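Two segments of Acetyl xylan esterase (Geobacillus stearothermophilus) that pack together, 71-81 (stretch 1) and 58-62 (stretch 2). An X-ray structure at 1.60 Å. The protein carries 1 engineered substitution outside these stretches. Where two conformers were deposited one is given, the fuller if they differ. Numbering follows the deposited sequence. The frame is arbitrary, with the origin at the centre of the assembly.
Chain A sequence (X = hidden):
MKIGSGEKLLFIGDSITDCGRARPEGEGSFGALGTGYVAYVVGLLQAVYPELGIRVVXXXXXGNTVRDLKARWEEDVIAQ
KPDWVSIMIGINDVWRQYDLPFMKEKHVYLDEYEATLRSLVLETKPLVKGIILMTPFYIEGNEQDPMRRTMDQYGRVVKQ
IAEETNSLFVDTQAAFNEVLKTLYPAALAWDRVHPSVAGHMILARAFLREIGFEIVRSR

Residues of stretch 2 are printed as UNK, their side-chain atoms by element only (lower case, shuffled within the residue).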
ATOM      1  N   ALA A  71     -27.708  21.027  -2.866  1.00 16.23           N
ATOM      2  CA  ALA A  71     -26.570  21.650  -3.504  1.00 16.94           C
ATOM      3  C   ALA A  71     -26.159  20.906  -4.769  1.00 19.63           C
ATOM      4  O   ALA A  71     -25.514  21.501  -5.659  1.00 22.61           O
ATOM      5  CB  ALA A  71     -25.425  21.774  -2.497  1.00 18.72           C
ATOM      6  N   ARG A  72     -26.458  19.619  -4.889  1.00 17.28           N
ATOM      7  CA  ARG A  72     -26.075  18.769  -6.005  1.00 17.27           C
ATOM      8  C   ARG A  72     -27.187  18.269  -6.872  1.00 17.48           C
ATOM      9  O   ARG A  72     -27.024  17.445  -7.749  1.00 19.11           O
ATOM     10  CB  ARG A  72     -25.168  17.593  -5.578  1.00 17.90           C
ATOM     11  CG  ARG A  72     -25.822  16.545  -4.692  1.00 17.71           C
ATOM     12  CD  ARG A  72     -24.750  15.699  -4.051  1.00 17.71           C
ATOM     13  NE  ARG A  72     -25.296  14.656  -3.192  1.00 15.33           N
ATOM     14  CZ  ARG A  72     -25.647  13.418  -3.584  1.00 15.07           C
ATOM     15  NH1 ARG A  72     -25.617  13.044  -4.883  1.00 16.44           N
ATOM     16  NH2 ARG A  72     -26.159  12.519  -2.726  1.00 15.71           N
ATOM     17  N   TRP A  73     -28.383  18.775  -6.650  1.00 16.83           N
ATOM     18  CA  TRP A  73     -29.593  18.230  -7.214  1.00 17.17           C
ATOM     19  C   TRP A  73     -29.580  18.415  -8.766  1.00 18.16           C
ATOM     20  O   TRP A  73     -29.990  17.524  -9.494  1.00 18.60           O
ATOM     21  CB  TRP A  73     -30.863  18.903  -6.620  1.00 17.05           C
ATOM     22  CG  TRP A  73     -32.060  18.118  -6.875  1.00 17.31           C
ATOM     23  CD1 TRP A  73     -33.077  18.341  -7.799  1.00 16.91           C
ATOM     24  CD2 TRP A  73     -32.463  16.974  -6.148  1.00 16.30           C
ATOM     25  NE1 TRP A  73     -34.017  17.384  -7.675  1.00 16.17           N
ATOM     26  CE2 TRP A  73     -33.713  16.558  -6.614  1.00 16.95           C
ATOM     27  CE3 TRP A  73     -31.871  16.257  -5.057  1.00 15.81           C
ATOM     28  CZ2 TRP A  73     -34.366  15.483  -6.124  1.00 16.21           C
ATOM     29  CZ3 TRP A  73     -32.533  15.220  -4.548  1.00 15.97           C
ATOM     30  CH2 TRP A  73     -33.753  14.785  -5.067  1.00 17.01           C
ATOM     31  N   GLU A  74     -29.141  19.577  -9.228  1.00 20.68           N
ATOM     32  CA  GLU A  74     -29.198  19.787 -10.659  1.00 23.73           C
ATOM     33  C   GLU A  74     -28.307  18.798 -11.400  1.00 20.13           C
ATOM     34  O   GLU A  74     -28.754  18.206 -12.386  1.00 25.45           O
ATOM     35  CB  GLU A  74     -28.703  21.220 -10.972  1.00 26.34           C
ATOM     36  CG  GLU A  74     -28.777  21.633 -12.439  1.00 32.86           C
ATOM     37  CD  GLU A  74     -30.139  21.480 -13.084  1.00 37.87           C
ATOM     38  OE1 GLU A  74     -30.117  21.002 -14.266  1.00 48.65           O
ATOM     39  OE2 GLU A  74     -31.194  21.812 -12.435  1.00 38.17           O
ATOM     40  N   GLU A  75     -27.083  18.661 -10.955  1.00 21.48           N
ATOM     41  CA  GLU A  75     -26.145  17.785 -11.598  1.00 22.88           C
ATOM     42  C   GLU A  75     -26.471  16.326 -11.367  1.00 23.47           C
ATOM     43  O   GLU A  75     -26.413  15.480 -12.246  1.00 23.93           O
ATOM     44  CB  GLU A  75     -24.757  18.199 -11.222  1.00 31.67           C
ATOM     45  CG  GLU A  75     -23.607  17.229 -11.332  1.00 48.13           C
ATOM     46  CD  GLU A  75     -22.528  17.619 -10.281  1.00 67.98           C
ATOM     47  OE1 GLU A  75     -22.647  17.263  -9.045  1.00 65.35           O
ATOM     48  OE2 GLU A  75     -21.580  18.344 -10.702  1.00 76.03           O
ATOM     49  N   ASP A  76     -26.813  15.982 -10.125  1.00 20.89           N
ATOM     50  CA  ASP A  76     -26.951  14.548  -9.798  1.00 18.85           C
ATOM     51  C   ASP A  76     -28.298  13.926  -9.920  1.00 20.09           C
ATOM     52  O   ASP A  76     -28.435  12.684  -9.973  1.00 20.20           O
ATOM     53  CB  ASP A  76     -26.432  14.257  -8.334  1.00 18.49           C
ATOM     54  CG  ASP A  76     -24.954  14.390  -8.202  1.00 23.66           C
ATOM     55  OD1 ASP A  76     -24.190  14.561  -9.231  1.00 25.41           O
ATOM     56  OD2 ASP A  76     -24.400  14.328  -7.074  1.00 20.90           O
ATOM     57  N   VAL A  77     -29.342  14.748 -10.118  1.00 19.19           N
ATOM     58  CA  VAL A  77     -30.645  14.252 -10.332  1.00 17.39           C
ATOM     59  C   VAL A  77     -31.168  14.778 -11.684  1.00 18.96           C
ATOM     60  O   VAL A  77     -31.375  14.007 -12.591  1.00 22.81           O
ATOM     61  CB  VAL A  77     -31.628  14.584  -9.214  1.00 17.70           C
ATOM     62  CG1 VAL A  77     -32.983  14.084  -9.434  1.00 17.32           C
ATOM     63  CG2 VAL A  77     -31.084  14.006  -7.860  1.00 19.13           C
ATOM     64  N   ILE A  78     -31.421  16.083 -11.724  1.00 19.68           N
ATOM     65  CA  ILE A  78     -32.117  16.628 -12.938  1.00 20.82           C
ATOM     66  C   ILE A  78     -31.407  16.306 -14.200  1.00 21.36           C
ATOM     67  O   ILE A  78     -32.059  15.794 -15.135  1.00 24.24           O
ATOM     68  CB  ILE A  78     -32.309  18.178 -12.775  1.00 22.80           C
ATOM     69  CG1 ILE A  78     -33.108  18.524 -11.536  1.00 21.56           C
ATOM     70  CG2 ILE A  78     -33.093  18.675 -14.033  1.00 26.97           C
ATOM     71  CD1 ILE A  78     -34.321  17.842 -11.279  1.00 24.50           C
ATOM     72  N   ALA A  79     -30.124  16.493 -14.258  1.00 21.71           N
ATOM     73  CA  ALA A  79     -29.329  16.343 -15.464  1.00 22.49           C
ATOM     74  C   ALA A  79     -29.221  14.855 -15.882  1.00 25.07           C
ATOM     75  O   ALA A  79     -28.871  14.583 -17.019  1.00 27.19           O
ATOM     76  CB  ALA A  79     -28.008  16.974 -15.278  1.00 23.75           C
ATOM     77  N   GLN A  80     -29.531  13.912 -14.979  1.00 22.12           N
ATOM     78  CA  GLN A  80     -29.566  12.464 -15.289  1.00 23.43           C
ATOM     79  C   GLN A  80     -30.797  12.003 -15.973  1.00 21.78           C
ATOM     80  O   GLN A  80     -30.952  10.841 -16.355  1.00 26.65           O
ATOM     81  CB  GLN A  80     -29.405  11.646 -13.969  1.00 23.23           C
ATOM     82  CG  GLN A  80     -28.205  12.055 -13.177  1.00 24.25           C
ATOM     83  CD  GLN A  80     -26.851  11.959 -13.894  1.00 32.73           C
ATOM     84  OE1 GLN A  80     -26.595  11.016 -14.623  1.00 33.44           O
ATOM     85  NE2 GLN A  80     -25.984  12.931 -13.675  1.00 32.13           N
ATOM     86  N   LYS A  81     -31.772  12.896 -16.086  1.00 22.39           N
ATOM     87  CA  LYS A  81     -33.053  12.590 -16.679  1.00 23.83           C
ATOM     88  C   LYS A  81     -33.661  11.310 -16.259  1.00 24.33           C
ATOM     89  O   LYS A  81     -34.044  10.469 -17.053  1.00 24.36           O
ATOM     90  CB  LYS A  81     -32.883  12.593 -18.217  1.00 28.87           C
ATOM     91  CG  LYS A  81     -32.221  13.849 -18.761  1.00 33.96           C
ATOM     92  CD  LYS A  81     -33.102  15.084 -18.505  1.00 42.17           C
ATOM     93  CE  LYS A  81     -32.567  16.368 -19.167  1.00 49.55           C
ATOM     94  NZ  LYS A  81     -32.503  16.057 -20.624  1.00 59.32           N
ATOM     95  N   UNK A  58     -27.122   4.961  -8.794  1.00 17.16           N
ATOM     96  CA  UNK A  58     -26.973   5.259  -7.392  1.00 16.27           C
ATOM     97  C   UNK A  58     -26.192   6.482  -7.193  1.00 15.23           C
ATOM     98  O   UNK A  58     -25.002   6.627  -7.485  1.00 17.40           O
ATOM     99  c   UNK A  58     -26.281   4.067  -6.695  1.00 15.18           C
ATOM    100  o   UNK A  58     -26.456   5.327  -4.641  1.00 16.32           O
ATOM    101  n   UNK A  58     -25.908   3.149  -4.467  1.00 15.06           N
ATOM    102  c   UNK A  58     -26.259   4.238  -5.176  1.00 17.76           C
ATOM    103  N   UNK A  59     -26.873   7.537  -6.702  1.00 15.81           N
ATOM    104  CA  UNK A  59     -26.302   8.827  -6.400  1.00 16.65           C
ATOM    105  C   UNK A  59     -26.159   9.147  -4.920  1.00 15.93           C
ATOM    106  O   UNK A  59     -26.011  10.300  -4.493  1.00 15.87           O
ATOM    107  c   UNK A  59     -25.466  10.205  -9.098  1.00 23.39           C
ATOM    108  c   UNK A  59     -25.361  10.403 -10.629  1.00 27.32           C
ATOM    109  c   UNK A  59     -26.821   9.869  -8.667  1.00 18.91           C
ATOM    110  c   UNK A  59     -27.048   9.991  -7.163  1.00 16.92           C
ATOM    111  n   UNK A  59     -24.007  10.845 -11.041  1.00 33.20           N
ATOM    112  N   UNK A  60     -26.165   8.092  -4.095  1.00 15.78           N
ATOM    113  CA  UNK A  60     -25.947   8.273  -2.662  1.00 15.08           C
ATOM    114  C   UNK A  60     -24.590   8.855  -2.358  1.00 15.27           C
ATOM    115  O   UNK A  60     -23.590   8.482  -3.099  1.00 16.65           O
ATOM    116  N   UNK A  61     -24.472   9.713  -1.340  1.00 14.46           N
ATOM    117  CA  UNK A  61     -23.203  10.162  -0.880  0.50 14.65           C
ATOM    118  C   UNK A  61     -23.154  10.144   0.634  1.00 16.38           C
ATOM    119  O   UNK A  61     -23.937  10.799   1.318  1.00 14.49           O
ATOM    120  c   UNK A  61     -22.808  11.471  -2.909  0.50 14.29           C
ATOM    121  c   UNK A  61     -22.888  11.551  -1.427  0.50 14.96           C
ATOM    122  c   UNK A  61     -22.357  12.711  -3.591  0.50 15.41           C
ATOM    123  c   UNK A  61     -21.604  12.106  -0.875  0.50 16.11           C
ATOM    124  N   UNK A  62     -22.174   9.398   1.194  1.00 15.45           N
ATOM    125  CA  UNK A  62     -22.015   9.330   2.617  0.70 16.57           C
ATOM    126  C   UNK A  62     -21.904  10.700   3.254  1.00 13.72           C
ATOM    127  O   UNK A  62     -21.183  11.560   2.740  1.00 15.71           O
ATOM    128  o   UNK A  62     -20.559   8.393   4.300  0.70 18.83           O
ATOM    129  c   UNK A  62     -20.694   8.530   2.890  0.70 18.03           C
TER

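Position 58 has four side-chain atoms: two carbons, one oxygen and one nitrogen. The second carbon carries both the oxygen and the nitrogen, so the group is a short planar fork. No atom of this side chain comes within 7 Å of stretch 1. Its oxygen instead lies 2.8 Å from the backbone N of position 60 and accepts a hydrogen bond from it. The nitrogen is hydrogen-bonded elsewhere in the structure. The atoms alone fit a short amide, and the residue is Asn 58.

Position 59 has five side-chain atoms, four carbons in an unbranched row ending in a nitrogen. The chain runs beside the helix of stretch 1. Its second carbon lies 3.5 Å from Asp 76 O, and its terminal nitrogen is 3.9 Å from Gln 80 NE2. An unbranched chain of this length ending in an amine is lysine: Lys 59. Its NZ is 4.1 Å from Asp 76 OD1, so the opposite charges are near each other but beyond a salt bridge.

Position 60 has no side-chain atoms. It is Gly 60. A CB here would point away from stretch 1 and would be crowded by Asn 58 OD1, at 3.2 Å from the ideal CB site. The backbone C is 4.0 Å from Arg 72 NH2.

Position 61 has four carbons, forked at the first, with one arm two carbons long. The end of the longer arm lies 3.4 Å from Arg 72 CZ. This branched aliphatic group is Ile 61, modelled in two conformers, one of which is given. Its CD1 sits over one face of the Arg 72 guanidinium.

Position 62 has one carbon and then one oxygen. The CA-to-CB bond points away from stretch 1, and the side chain makes no contact with it. The residue is Ser 62, also deposited in two conformers.

The contact centres on Arg 72. Its NH1 and NH2 both donate to Lys 59 O, each at 2.8 Å, so one carbonyl receives both nitrogens at the edge of the guanidinium. NH1 also forms a salt bridge with Asp 76 OD2 at 2.8 Å, which ties the arginine back to its own helix. Ile 61 covers a face of the same group, leaving the edge free for these polar bonds. The Lys 59 chain packs along Asp 76 and reaches Gln 80, whose NE2 donates to Glu 75 O at 3.0 Å. Asp 76 O is buried here without a polar partner.

Stretch 2 (58-62) NKGIS
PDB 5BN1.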